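PDB 2ESN: probable transcriptional regulator from Pseudomonas aeruginosa, which probably regulates transcription as a LysR-type factor, binding DNA through an N-terminal helix-turn-helix domain and an unidentified effector through a C-terminal substrate-binding-like domain. Local coordinates for residues L16-L21 / Q68-L73; E228-L233 / T246-T251; A238-A243 / R258-A263. All coordinates share one frame; numbering follows the deposited sequence.

Interaction 1 (L16-L21 / Q68-L73); sequences LVFDAL and QRAEHL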
ATOM      1  N   LEU C  16       6.880   7.725 -35.434  1.00 32.90           N
ATOM      2  CA  LEU C  16       8.320   7.346 -35.414  1.00 33.26           C
ATOM      3  C   LEU C  16       9.111   8.149 -36.406  1.00 33.48           C
ATOM      4  O   LEU C  16      10.332   8.236 -36.240  1.00 32.17           O
ATOM      5  CB  LEU C  16       8.589   5.891 -35.809  1.00 34.91           C
ATOM      6  CG  LEU C  16       7.833   4.929 -34.922  1.00 38.13           C
ATOM      7  CD1 LEU C  16       7.867   3.635 -35.640  1.00 37.79           C
ATOM      8  CD2 LEU C  16       8.609   4.902 -33.617  1.00 37.65           C
ATOM      9  N   VAL C  17       8.447   8.619 -37.491  1.00 32.16           N
ATOM     10  CA  VAL C  17       9.110   9.432 -38.541  1.00 31.84           C
ATOM     11  C   VAL C  17       9.313  10.821 -37.964  1.00 31.23           C
ATOM     12  O   VAL C  17      10.414  11.393 -38.007  1.00 30.94           O
ATOM     13  CB  VAL C  17       8.244   9.454 -39.880  1.00 32.33           C
ATOM     14  CG1 VAL C  17       8.777  10.429 -40.847  1.00 36.16           C
ATOM     15  CG2 VAL C  17       8.219   8.079 -40.532  1.00 34.19           C
ATOM     16  N   PHE C  18       8.256  11.360 -37.357  1.00 30.38           N
ATOM     17  CA  PHE C  18       8.354  12.586 -36.598  1.00 30.60           C
ATOM     18  C   PHE C  18       9.531  12.548 -35.599  1.00 32.43           C
ATOM     19  O   PHE C  18      10.318  13.480 -35.544  1.00 30.98           O
ATOM     20  CB  PHE C  18       7.085  12.911 -35.817  1.00 30.64           C
ATOM     21  CG  PHE C  18       7.150  14.247 -35.107  1.00 31.08           C
ATOM     22  CD1 PHE C  18       7.518  14.337 -33.788  1.00 34.98           C
ATOM     23  CD2 PHE C  18       6.891  15.443 -35.795  1.00 34.60           C
ATOM     24  CE1 PHE C  18       7.599  15.618 -33.124  1.00 30.72           C
ATOM     25  CE2 PHE C  18       6.956  16.719 -35.124  1.00 30.80           C
ATOM     26  CZ  PHE C  18       7.309  16.770 -33.791  1.00 30.61           C
ATOM     27  N   ASP C  19       9.566  11.524 -34.755  1.00 33.16           N
ATOM     28  CA  ASP C  19      10.569  11.438 -33.714  1.00 34.14           C
ATOM     29  C   ASP C  19      12.039  11.328 -34.289  1.00 35.02           C
ATOM     30  O   ASP C  19      12.939  12.017 -33.815  1.00 35.76           O
ATOM     31  CB  ASP C  19      10.262  10.235 -32.840  1.00 33.09           C
ATOM     32  CG  ASP C  19      11.261  10.085 -31.661  1.00 35.83           C
ATOM     33  OD1 ASP C  19      12.137   9.203 -31.722  1.00 33.65           O
ATOM     34  OD2 ASP C  19      11.138  10.834 -30.680  1.00 34.86           O
ATOM     35  N   ALA C  20      12.240  10.453 -35.273  1.00 34.18           N
ATOM     36  CA  ALA C  20      13.519  10.307 -35.960  1.00 34.06           C
ATOM     37  C   ALA C  20      13.987  11.621 -36.628  1.00 36.01           C
ATOM     38  O   ALA C  20      15.180  12.000 -36.533  1.00 34.60           O
ATOM     39  CB  ALA C  20      13.407   9.248 -36.942  1.00 33.73           C
ATOM     40  N   LEU C  21      13.055  12.341 -37.267  1.00 34.04           N
ATOM     41  CA  LEU C  21      13.387  13.570 -37.952  1.00 34.55           C
ATOM     42  C   LEU C  21      13.699  14.642 -36.907  1.00 35.26           C
ATOM     43  O   LEU C  21      14.550  15.502 -37.150  1.00 35.17           O
ATOM     44  CB  LEU C  21      12.235  14.083 -38.879  1.00 33.65           C
ATOM     45  CG  LEU C  21      12.524  14.782 -40.231  1.00 37.77           C
ATOM     46  CD1 LEU C  21      11.421  15.750 -40.820  1.00 29.98           C
ATOM     47  CD2 LEU C  21      13.999  15.301 -40.436  1.00 36.04           C
ATOM     48  N   GLN C  68       7.516  25.774 -34.321  1.00 51.02           N
ATOM     49  CA  GLN C  68       7.405  25.933 -32.850  1.00 54.32           C
ATOM     50  C   GLN C  68       6.370  24.960 -32.247  1.00 53.77           C
ATOM     51  O   GLN C  68       6.550  24.424 -31.160  1.00 53.11           O
ATOM     52  CB  GLN C  68       7.158  27.410 -32.459  1.00 55.61           C
ATOM     53  CG  GLN C  68       6.587  28.336 -33.578  1.00 61.54           C
ATOM     54  CD  GLN C  68       7.369  28.291 -34.945  1.00 67.22           C
ATOM     55  OE1 GLN C  68       6.765  28.114 -36.019  1.00 67.57           O
ATOM     56  NE2 GLN C  68       8.693  28.463 -34.892  1.00 68.45           N
ATOM     57  N   ARG C  69       5.326  24.703 -33.025  1.00 54.78           N
ATOM     58  CA  ARG C  69       4.390  23.590 -32.800  1.00 55.54           C
ATOM     59  C   ARG C  69       5.089  22.274 -32.586  1.00 54.63           C
ATOM     60  O   ARG C  69       4.856  21.607 -31.579  1.00 55.03           O
ATOM     61  CB  ARG C  69       3.492  23.418 -34.036  1.00 56.33           C
ATOM     62  CG  ARG C  69       2.944  24.712 -34.579  1.00 59.43           C
ATOM     63  CD  ARG C  69       1.896  25.255 -33.647  1.00 61.32           C
ATOM     64  NE  ARG C  69       0.920  24.224 -33.323  1.00 63.35           N
ATOM     65  CZ  ARG C  69       0.032  23.730 -34.181  1.00 65.10           C
ATOM     66  NH1 ARG C  69      -0.802  22.795 -33.769  1.00 66.34           N
ATOM     67  NH2 ARG C  69      -0.027  24.151 -35.444  1.00 64.02           N
ATOM     68  N   ALA C  70       5.915  21.892 -33.575  1.00 53.69           N
ATOM     69  CA  ALA C  70       6.635  20.614 -33.599  1.00 52.17           C
ATOM     70  C   ALA C  70       7.481  20.458 -32.335  1.00 52.53           C
ATOM     71  O   ALA C  70       7.610  19.360 -31.763  1.00 50.26           O
ATOM     72  CB  ALA C  70       7.486  20.504 -34.843  1.00 51.05           C
ATOM     73  N   GLU C  71       8.030  21.581 -31.898  1.00 53.35           N
ATOM     74  CA  GLU C  71       8.816  21.625 -30.674  1.00 54.86           C
ATOM     75  C   GLU C  71       8.040  21.116 -29.446  1.00 54.09           C
ATOM     76  O   GLU C  71       8.562  20.324 -28.687  1.00 53.41           O
ATOM     77  CB  GLU C  71       9.267  23.073 -30.454  1.00 56.11           C
ATOM     78  CG  GLU C  71      10.732  23.220 -30.143  1.00 60.57           C
ATOM     79  CD  GLU C  71      11.605  23.071 -31.370  1.00 65.05           C
ATOM     80  OE1 GLU C  71      11.557  23.941 -32.278  1.00 65.56           O
ATOM     81  OE2 GLU C  71      12.372  22.084 -31.401  1.00 67.28           O
ATOM     82  N   HIS C  72       6.791  21.572 -29.265  1.00 55.05           N
ATOM     83  CA  HIS C  72       5.930  21.168 -28.102  1.00 55.39           C
ATOM     84  C   HIS C  72       5.624  19.665 -28.092  1.00 53.93           C
ATOM     85  O   HIS C  72       5.675  18.977 -27.035  1.00 54.72           O
ATOM     86  CB  HIS C  72       4.609  21.969 -28.071  1.00 56.65           C
ATOM     87  CG  HIS C  72       4.781  23.455 -28.225  1.00 60.65           C
ATOM     88  ND1 HIS C  72       5.973  24.107 -27.961  1.00 65.80           N
ATOM     89  CD2 HIS C  72       3.898  24.422 -28.587  1.00 63.97           C
ATOM     90  CE1 HIS C  72       5.821  25.404 -28.174  1.00 67.69           C
ATOM     91  NE2 HIS C  72       4.573  25.623 -28.557  1.00 66.96           N
ATOM     92  N   LEU C  73       5.394  19.151 -29.298  1.00 50.95           N
ATOM     93  CA  LEU C  73       4.993  17.767 -29.521  1.00 47.59           C
ATOM     94  C   LEU C  73       6.128  16.744 -29.385  1.00 46.47           C
ATOM     95  O   LEU C  73       5.872  15.573 -29.093  1.00 43.66           O
ATOM     96  CB  LEU C  73       4.331  17.660 -30.909  1.00 47.04           C
ATOM     97  CG  LEU C  73       3.801  16.286 -31.374  1.00 47.78           C
ATOM     98  CD1 LEU C  73       2.729  15.726 -30.410  1.00 42.80           C
ATOM     99  CD2 LEU C  73       3.226  16.423 -32.758  1.00 47.29           C
TER
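The Phe18 ring meets Leu73 over one face and Ala70 at its edge. Leu73 CD2 stands 4.2 Å above the plane of the Phe18 ring, displaced toward the rim, and approaches CZ rather than the ring centre. At the edge, Ala70 CA lies in the ring plane and its carbonyl oxygen near that plane, Phe18 CZ to Ala70 O being 3.3 Å. Beside this, Phe18 CE2 rests 3.8 Å from Ala70 CB, so the outer rim of the ring touches the methyl group and the carbonyl of the same residue. The reach comes from chi1 of Phe18 (-176°), which sets CG opposite the backbone N and sends the ring outward to helix 68-87.

The contact joins helix 15-24, which precedes helices 27-34 and 38-52 of the winged helix-turn-helix, to helix 68-87, the long linker helix that follows the two-stranded wing in LysR-type regulators. Leu48 of helix 38-52 and Ala74 also touch Phe18. Trp91 of the second subunit also packs on Leu73 and makes a cation-pi contact with Arg69.

The contact, with 137 Å² buried, is chiefly apolar; its one polar component is the electron-rich Ala70 carbonyl facing the ring rim, where aromatic hydrogens would carry slight positive charge, a pairing that is probably weakly favourable.

Interaction 2 (E228-L233 / T246-T251); sequences EVAVQL and TDFLLT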
ATOM      1  N   GLU C 228      21.530 -16.606  25.655  1.00 34.69           N
ATOM      2  CA  GLU C 228      21.294 -15.223  26.095  1.00 36.11           C
ATOM      3  C   GLU C 228      21.745 -14.293  25.006  1.00 33.90           C
ATOM      4  O   GLU C 228      22.913 -14.297  24.668  1.00 34.48           O
ATOM      5  CB  GLU C 228      22.046 -14.828  27.414  1.00 34.70           C
ATOM      6  CG  GLU C 228      21.699 -15.653  28.634  1.00 48.19           C
ATOM      7  CD  GLU C 228      20.187 -15.586  29.012  1.00 60.07           C
ATOM      8  OE1 GLU C 228      19.487 -16.664  29.093  1.00 63.15           O
ATOM      9  OE2 GLU C 228      19.705 -14.431  29.195  1.00 64.47           O
ATOM     10  N   VAL C 229      20.850 -13.445  24.503  1.00 34.17           N
ATOM     11  CA  VAL C 229      21.153 -12.610  23.353  1.00 32.66           C
ATOM     12  C   VAL C 229      21.433 -11.211  23.769  1.00 32.52           C
ATOM     13  O   VAL C 229      20.585 -10.599  24.426  1.00 33.51           O
ATOM     14  CB  VAL C 229      19.956 -12.652  22.326  1.00 33.73           C
ATOM     15  CG1 VAL C 229      20.145 -11.607  21.241  1.00 30.62           C
ATOM     16  CG2 VAL C 229      19.782 -14.106  21.761  1.00 31.84           C
ATOM     17  N   ALA C 230      22.591 -10.661  23.384  1.00 31.11           N
ATOM     18  CA  ALA C 230      22.891  -9.257  23.638  1.00 31.11           C
ATOM     19  C   ALA C 230      22.491  -8.322  22.488  1.00 30.00           C
ATOM     20  O   ALA C 230      22.055  -7.208  22.727  1.00 31.09           O
ATOM     21  CB  ALA C 230      24.371  -9.104  23.926  1.00 31.53           C
ATOM     22  N   VAL C 231      22.690  -8.740  21.233  1.00 29.23           N
ATOM     23  CA  VAL C 231      22.419  -7.902  20.059  1.00 27.50           C
ATOM     24  C   VAL C 231      21.806  -8.746  18.946  1.00 29.08           C
ATOM     25  O   VAL C 231      22.310  -9.836  18.672  1.00 28.18           O
ATOM     26  CB  VAL C 231      23.767  -7.248  19.503  1.00 28.56           C
ATOM     27  CG1 VAL C 231      23.488  -6.274  18.337  1.00 25.62           C
ATOM     28  CG2 VAL C 231      24.545  -6.518  20.612  1.00 26.29           C
ATOM     29  N   GLN C 232      20.767  -8.216  18.278  1.00 27.75           N
ATOM     30  CA  GLN C 232      20.282  -8.750  17.017  1.00 31.33           C
ATOM     31  C   GLN C 232      20.559  -7.695  15.972  1.00 30.37           C
ATOM     32  O   GLN C 232      20.397  -6.497  16.242  1.00 29.49           O
ATOM     33  CB  GLN C 232      18.771  -9.015  17.063  1.00 30.72           C
ATOM     34  CG  GLN C 232      18.417 -10.231  17.916  1.00 37.59           C
ATOM     35  CD  GLN C 232      16.888 -10.362  18.230  1.00 35.30           C
ATOM     36  OE1 GLN C 232      16.373 -11.485  18.389  1.00 43.94           O
ATOM     37  NE2 GLN C 232      16.219  -9.240  18.394  1.00 34.23           N
ATOM     38  N   LEU C 233      20.968  -8.114  14.776  1.00 30.61           N
ATOM     39  CA  LEU C 233      21.202  -7.136  13.672  1.00 30.92           C
ATOM     40  C   LEU C 233      21.062  -7.919  12.403  1.00 31.04           C
ATOM     41  O   LEU C 233      21.131  -9.140  12.426  1.00 30.63           O
ATOM     42  CB  LEU C 233      22.594  -6.450  13.741  1.00 29.75           C
ATOM     43  CG  LEU C 233      23.899  -7.268  13.609  1.00 32.31           C
ATOM     44  CD1 LEU C 233      25.139  -6.320  13.473  1.00 25.15           C
ATOM     45  CD2 LEU C 233      24.096  -8.244  14.802  1.00 30.91           C
ATOM     46  N   THR C 246      34.135  -7.861  21.319  1.00 29.20           N
ATOM     47  CA  THR C 246      33.464  -8.180  22.559  1.00 29.53           C
ATOM     48  C   THR C 246      33.658  -9.617  22.936  1.00 30.26           C
ATOM     49  O   THR C 246      34.306 -10.428  22.186  1.00 29.40           O
ATOM     50  CB  THR C 246      31.928  -7.972  22.408  1.00 29.14           C
ATOM     51  OG1 THR C 246      31.500  -8.858  21.377  1.00 25.09           O
ATOM     52  CG2 THR C 246      31.559  -6.530  22.040  1.00 28.16           C
ATOM     53  N   ASP C 247      33.034  -9.979  24.075  1.00 28.42           N
ATOM     54  CA  ASP C 247      33.084 -11.363  24.476  1.00 30.52           C
ATOM     55  C   ASP C 247      31.932 -12.132  23.868  1.00 30.87           C
ATOM     56  O   ASP C 247      31.791 -13.353  24.117  1.00 31.78           O
ATOM     57  CB  ASP C 247      33.122 -11.527  26.013  1.00 29.53           C
ATOM     58  CG  ASP C 247      34.343 -10.826  26.616  1.00 31.75           C
ATOM     59  OD1 ASP C 247      35.326 -10.619  25.867  1.00 31.82           O
ATOM     60  OD2 ASP C 247      34.314 -10.441  27.790  1.00 37.62           O
ATOM     61  N   PHE C 248      31.167 -11.456  23.013  1.00 29.97           N
ATOM     62  CA  PHE C 248      30.003 -12.138  22.444  1.00 29.82           C
ATOM     63  C   PHE C 248      30.363 -13.195  21.461  1.00 29.57           C
ATOM     64  O   PHE C 248      31.288 -13.017  20.663  1.00 30.22           O
ATOM     65  CB  PHE C 248      29.035 -11.155  21.805  1.00 27.69           C
ATOM     66  CG  PHE C 248      28.617 -10.015  22.708  1.00 27.79           C
ATOM     67  CD1 PHE C 248      28.128  -8.867  22.151  1.00 26.82           C
ATOM     68  CD2 PHE C 248      28.655 -10.107  24.096  1.00 28.18           C
ATOM     69  CE1 PHE C 248      27.696  -7.793  22.920  1.00 28.92           C
ATOM     70  CE2 PHE C 248      28.227  -9.018  24.919  1.00 30.52           C
ATOM     71  CZ  PHE C 248      27.736  -7.875  24.331  1.00 32.07           C
ATOM     72  N   LEU C 249      29.567 -14.264  21.430  1.00 30.23           N
ATOM     73  CA  LEU C 249      29.725 -15.275  20.438  1.00 29.12           C
ATOM     74  C   LEU C 249      28.735 -15.066  19.267  1.00 30.71           C
ATOM     75  O   LEU C 249      27.636 -14.517  19.467  1.00 32.25           O
ATOM     76  CB  LEU C 249      29.515 -16.632  21.093  1.00 30.25           C
ATOM     77  CG  LEU C 249      30.479 -16.975  22.266  1.00 30.37           C
ATOM     78  CD1 LEU C 249      30.264 -18.414  22.689  1.00 29.29           C
ATOM     79  CD2 LEU C 249      31.928 -16.805  21.806  1.00 29.81           C
ATOM     80  N   LEU C 250      29.118 -15.504  18.064  1.00 29.13           N
ATOM     81  CA  LEU C 250      28.290 -15.348  16.901  1.00 28.67           C
ATOM     82  C   LEU C 250      28.329 -16.663  16.167  1.00 28.18           C
ATOM     83  O   LEU C 250      29.397 -17.225  15.983  1.00 30.09           O
ATOM     84  CB  LEU C 250      28.793 -14.198  15.999  1.00 28.29           C
ATOM     85  CG  LEU C 250      28.248 -14.150  14.542  1.00 27.59           C
ATOM     86  CD1 LEU C 250      26.763 -13.684  14.519  1.00 23.46           C
ATOM     87  CD2 LEU C 250      29.095 -13.204  13.662  1.00 31.07           C
ATOM     88  N   THR C 251      27.183 -17.166  15.739  1.00 27.06           N
ATOM     89  CA  THR C 251      27.163 -18.462  14.999  1.00 27.40           C
ATOM     90  C   THR C 251      26.777 -18.101  13.547  1.00 28.79           C
ATOM     91  O   THR C 251      25.648 -17.649  13.307  1.00 28.46           O
ATOM     92  CB  THR C 251      26.166 -19.460  15.638  1.00 27.27           C
ATOM     93  OG1 THR C 251      26.369 -19.462  17.087  1.00 26.67           O
ATOM     94  CG2 THR C 251      26.312 -20.875  14.960  1.00 29.76           C
TER
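Phe248 meets Ala230 and Val231 with the outer part of its ring, and the path there starts at CB, which points toward segment 228-233. With chi1 at -53°, CG lies opposite the carbonyl carbon, and CB and CG act as a stalk that carries the ring across. Along one flank, CD1 makes a first, distant approach to Ala230 CB. CE1 is the atom with two partners: Phe248 CE1 is 3.7 Å from Ala230 CB and 4.1 Å from Val231 CG2. At the tip, Phe248 CZ comes nearest, 3.6 Å from Ala230 CB, and on the other flank Phe248 CE2 is 4.0 Å from that same methyl. This one methyl lies over one face of the ring, displaced toward the CE1-CZ rim; it is 3.8 Å from the Phe248 ring centroid and 21° off the ring normal, a CH-pi contact.

The two segments frame a beta-alpha-beta crossover: strand 228-233, helix 236-244, then strand 249-253. Both strands run parallel to 202-206, which lies between them in the sheet, as expected of the Rossmann-like, periplasmic-binding-protein fold of this domain. Phe248 stands just before the second strand and Ala230 at the corner of the first.

The opposite ring face lies against Thr246 CB. Thr246 OG1 accepts a hydrogen bond from Phe248 N at 3.1 Å with an N-H...O angle of 153°, closing an ST turn that ties the backbone of Phe248 to Thr246; Leu242 O is a further hydrogen-bonding partner of that hydroxyl. Val231, whose side chain crosses that of Phe248 at about a right angle, offers CG2 alone. On the outer side of strand 228-233, Val231 and Gln232 pair in parallel with a strand of the third subunit, extending the sheet across the interface.

Interaction 3 (A238-A243 / R258-A263); sequences AALFLA and RALAEA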
ATOM      1  N   ALA C 238      28.829  -6.841   9.566  1.00 28.31           N
ATOM      2  CA  ALA C 238      28.999  -5.997  10.740  1.00 29.58           C
ATOM      3  C   ALA C 238      29.056  -6.860  12.022  1.00 29.07           C
ATOM      4  O   ALA C 238      29.746  -6.493  12.957  1.00 29.44           O
ATOM      5  CB  ALA C 238      27.913  -4.945  10.836  1.00 28.18           C
ATOM      6  N   ALA C 239      28.296  -7.955  12.051  1.00 27.76           N
ATOM      7  CA  ALA C 239      28.215  -8.815  13.256  1.00 27.47           C
ATOM      8  C   ALA C 239      29.567  -9.440  13.575  1.00 27.11           C
ATOM      9  O   ALA C 239      29.934  -9.593  14.738  1.00 28.64           O
ATOM     10  CB  ALA C 239      27.195  -9.935  13.034  1.00 24.64           C
ATOM     11  N   LEU C 240      30.289  -9.812  12.538  1.00 26.16           N
ATOM     12  CA  LEU C 240      31.621 -10.411  12.645  1.00 26.18           C
ATOM     13  C   LEU C 240      32.548  -9.391  13.292  1.00 26.37           C
ATOM     14  O   LEU C 240      33.281  -9.733  14.222  1.00 26.18           O
ATOM     15  CB  LEU C 240      32.109 -10.864  11.242  1.00 24.86           C
ATOM     16  CG  LEU C 240      31.452 -12.160  10.786  1.00 24.10           C
ATOM     17  CD1 LEU C 240      31.503 -12.328   9.279  1.00 22.03           C
ATOM     18  CD2 LEU C 240      32.145 -13.351  11.437  1.00 26.70           C
ATOM     19  N   PHE C 241      32.461  -8.115  12.919  1.00 27.76           N
ATOM     20  CA  PHE C 241      33.265  -7.110  13.649  1.00 28.97           C
ATOM     21  C   PHE C 241      32.820  -6.900  15.095  1.00 30.39           C
ATOM     22  O   PHE C 241      33.661  -6.651  15.991  1.00 29.07           O
ATOM     23  CB  PHE C 241      33.310  -5.744  12.940  1.00 30.77           C
ATOM     24  CG  PHE C 241      34.194  -5.753  11.716  1.00 31.91           C
ATOM     25  CD1 PHE C 241      33.637  -5.940  10.453  1.00 29.90           C
ATOM     26  CD2 PHE C 241      35.594  -5.582  11.858  1.00 33.33           C
ATOM     27  CE1 PHE C 241      34.477  -5.917   9.297  1.00 35.43           C
ATOM     28  CE2 PHE C 241      36.450  -5.590  10.754  1.00 31.92           C
ATOM     29  CZ  PHE C 241      35.893  -5.754   9.456  1.00 31.90           C
ATOM     30  N   LEU C 242      31.516  -6.984  15.325  1.00 29.29           N
ATOM     31  CA  LEU C 242      31.018  -6.911  16.690  1.00 29.52           C
ATOM     32  C   LEU C 242      31.640  -8.015  17.589  1.00 28.64           C
ATOM     33  O   LEU C 242      32.123  -7.765  18.687  1.00 27.40           O
ATOM     34  CB  LEU C 242      29.477  -7.024  16.665  1.00 30.45           C
ATOM     35  CG  LEU C 242      28.802  -7.279  18.049  1.00 31.90           C
ATOM     36  CD1 LEU C 242      29.036  -6.052  18.997  1.00 29.69           C
ATOM     37  CD2 LEU C 242      27.316  -7.513  17.844  1.00 26.48           C
ATOM     38  N   ALA C 243      31.612  -9.240  17.109  1.00 29.58           N
ATOM     39  CA  ALA C 243      32.253 -10.395  17.778  1.00 30.20           C
ATOM     40  C   ALA C 243      33.751 -10.275  18.087  1.00 31.82           C
ATOM     41  O   ALA C 243      34.229 -10.865  19.093  1.00 31.57           O
ATOM     42  CB  ALA C 243      32.012 -11.631  16.963  1.00 28.14           C
ATOM     43  N   ARG C 258      35.407 -16.785   7.701  1.00 31.44           N
ATOM     44  CA  ARG C 258      36.778 -16.902   7.120  1.00 33.32           C
ATOM     45  C   ARG C 258      37.276 -15.672   6.406  1.00 32.34           C
ATOM     46  O   ARG C 258      38.425 -15.339   6.553  1.00 33.52           O
ATOM     47  CB  ARG C 258      36.873 -18.054   6.145  1.00 35.42           C
ATOM     48  CG  ARG C 258      36.783 -19.392   6.802  1.00 40.37           C
ATOM     49  CD  ARG C 258      36.870 -20.509   5.754  1.00 48.51           C
ATOM     50  NE  ARG C 258      38.159 -21.167   5.923  1.00 63.52           N
ATOM     51  CZ  ARG C 258      39.311 -20.780   5.362  1.00 68.92           C
ATOM     52  NH1 ARG C 258      40.421 -21.461   5.633  1.00 70.29           N
ATOM     53  NH2 ARG C 258      39.360 -19.734   4.518  1.00 71.23           N
ATOM     54  N   ALA C 259      36.429 -15.002   5.628  1.00 31.32           N
ATOM     55  CA  ALA C 259      36.814 -13.745   4.950  1.00 31.01           C
ATOM     56  C   ALA C 259      37.146 -12.587   5.912  1.00 30.18           C
ATOM     57  O   ALA C 259      37.908 -11.643   5.607  1.00 30.71           O
ATOM     58  CB  ALA C 259      35.689 -13.323   4.016  1.00 32.09           C
ATOM     59  N   LEU C 260      36.541 -12.599   7.090  1.00 30.68           N
ATOM     60  CA  LEU C 260      36.811 -11.513   8.006  1.00 29.19           C
ATOM     61  C   LEU C 260      37.689 -11.896   9.203  1.00 28.77           C
ATOM     62  O   LEU C 260      37.893 -11.062  10.051  1.00 30.50           O
ATOM     63  CB  LEU C 260      35.477 -10.863   8.462  1.00 30.30           C
ATOM     64  CG  LEU C 260      34.785  -9.983   7.404  1.00 32.86           C
ATOM     65  CD1 LEU C 260      33.567  -9.219   8.016  1.00 24.11           C
ATOM     66  CD2 LEU C 260      35.804  -8.978   6.785  1.00 32.96           C
ATOM     67  N   ALA C 261      38.170 -13.137   9.286  1.00 29.62           N
ATOM     68  CA  ALA C 261      38.861 -13.638  10.496  1.00 30.96           C
ATOM     69  C   ALA C 261      40.007 -12.703  10.889  1.00 32.10           C
ATOM     70  O   ALA C 261      40.167 -12.274  12.071  1.00 32.24           O
ATOM     71  CB  ALA C 261      39.338 -15.083  10.283  1.00 30.39           C
ATOM     72  N   GLU C 262      40.777 -12.302   9.899  1.00 33.07           N
ATOM     73  CA  GLU C 262      41.899 -11.373  10.197  1.00 35.94           C
ATOM     74  C   GLU C 262      41.496  -9.947  10.410  1.00 34.29           C
ATOM     75  O   GLU C 262      41.939  -9.313  11.357  1.00 34.60           O
ATOM     76  CB  GLU C 262      42.944 -11.436   9.062  1.00 37.86           C
ATOM     77  CG  GLU C 262      43.977 -12.476   9.300  1.00 46.64           C
ATOM     78  CD  GLU C 262      44.971 -12.037  10.390  1.00 56.44           C
ATOM     79  OE1 GLU C 262      45.135 -10.797  10.637  1.00 59.59           O
ATOM     80  OE2 GLU C 262      45.592 -12.945  10.993  1.00 62.61           O
ATOM     81  N   ALA C 263      40.709  -9.427   9.487  1.00 34.13           N
ATOM     82  CA  ALA C 263      40.202  -8.046   9.595  1.00 34.13           C
ATOM     83  C   ALA C 263      39.538  -7.753  10.946  1.00 35.50           C
ATOM     84  O   ALA C 263      39.706  -6.632  11.475  1.00 35.97           O
ATOM     85  CB  ALA C 263      39.200  -7.783   8.510  1.00 33.86           C
TER
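Leu260 reaches from helix 254-264 to Leu240 and Phe241 of helix 236-244, and its CD1 does most of the touching. That methyl is 3.7 Å from Phe241 CE1 and 3.9 Å from Leu240 CB, and Leu240 CD1 approaches Leu260 CD1 equally closely, at 3.9 Å. The other branch, Leu260 CD2, is 4.2 Å from Phe241 CZ, so the fork of the leucine spans one corner of the ring. The Phe241 side chain crosses that of Leu260 at about a right angle. Further along its rim, Phe241 CE2 lies 3.5 Å from Ala263 O, and Phe241 CZ is 4.0 Å from Ala263 CB.

Behind this first shell, Leu240, Phe241 and Leu260 share one first torsion, each with CG opposite its carbonyl carbon. For Phe241 (chi1 -74°) this swings the end of the ring closer to the partner helix than its CB direction alone would suggest. The short segments approach to 9.8 Å between axes at a crossing angle of -42°, a spacing bridged by Leu260 from one helix and by Leu240 and Phe241 from the other. Helix 254-264 is kinked here: the backbone N atoms of Glu262 and Ala263 lack bonds to the preceding turn.

The third subunit meets the same surface. Its Phe113 makes an edge-to-face contact with Phe241, while its Leu260 packs on Phe241 and its Phe241 on Leu260, a reciprocal pattern consistent with a symmetric pairing of the two domains.

Within the chain, Leu240 also lies against Ala256 and Ala257 of helix 254-264 and Leu266 of strand 266-269, whereas Ala239 and Leu242 face the sheet, packing on Val206 and Ala204 of strand 202-206 and on Leu233 and Val231 of strand 228-233.

In the fold
Interaction 1 comes first in the chain and sits in the helix-turn-helix domain, which probably binds DNA; interactions 2 and 3 share the LysR substrate-binding range, on the opposite side of the chain's centre. The nearest atoms of interactions 1 and 2 are about 48 Å apart and those of 1 and 3 about 47 Å, and neither pair touches. Interactions 2 and 3 have centres about 13 Å apart and interleave along the chain, strand 228-233 leading through helix 236-244 to strand 249-253 and helix 254-264. They meet where Leu250 CD2 packs 3.8 Å from Leu240 N. Interaction 1 borders the second subunit and the other two the third, so these parts of the two domains lie against different subunits.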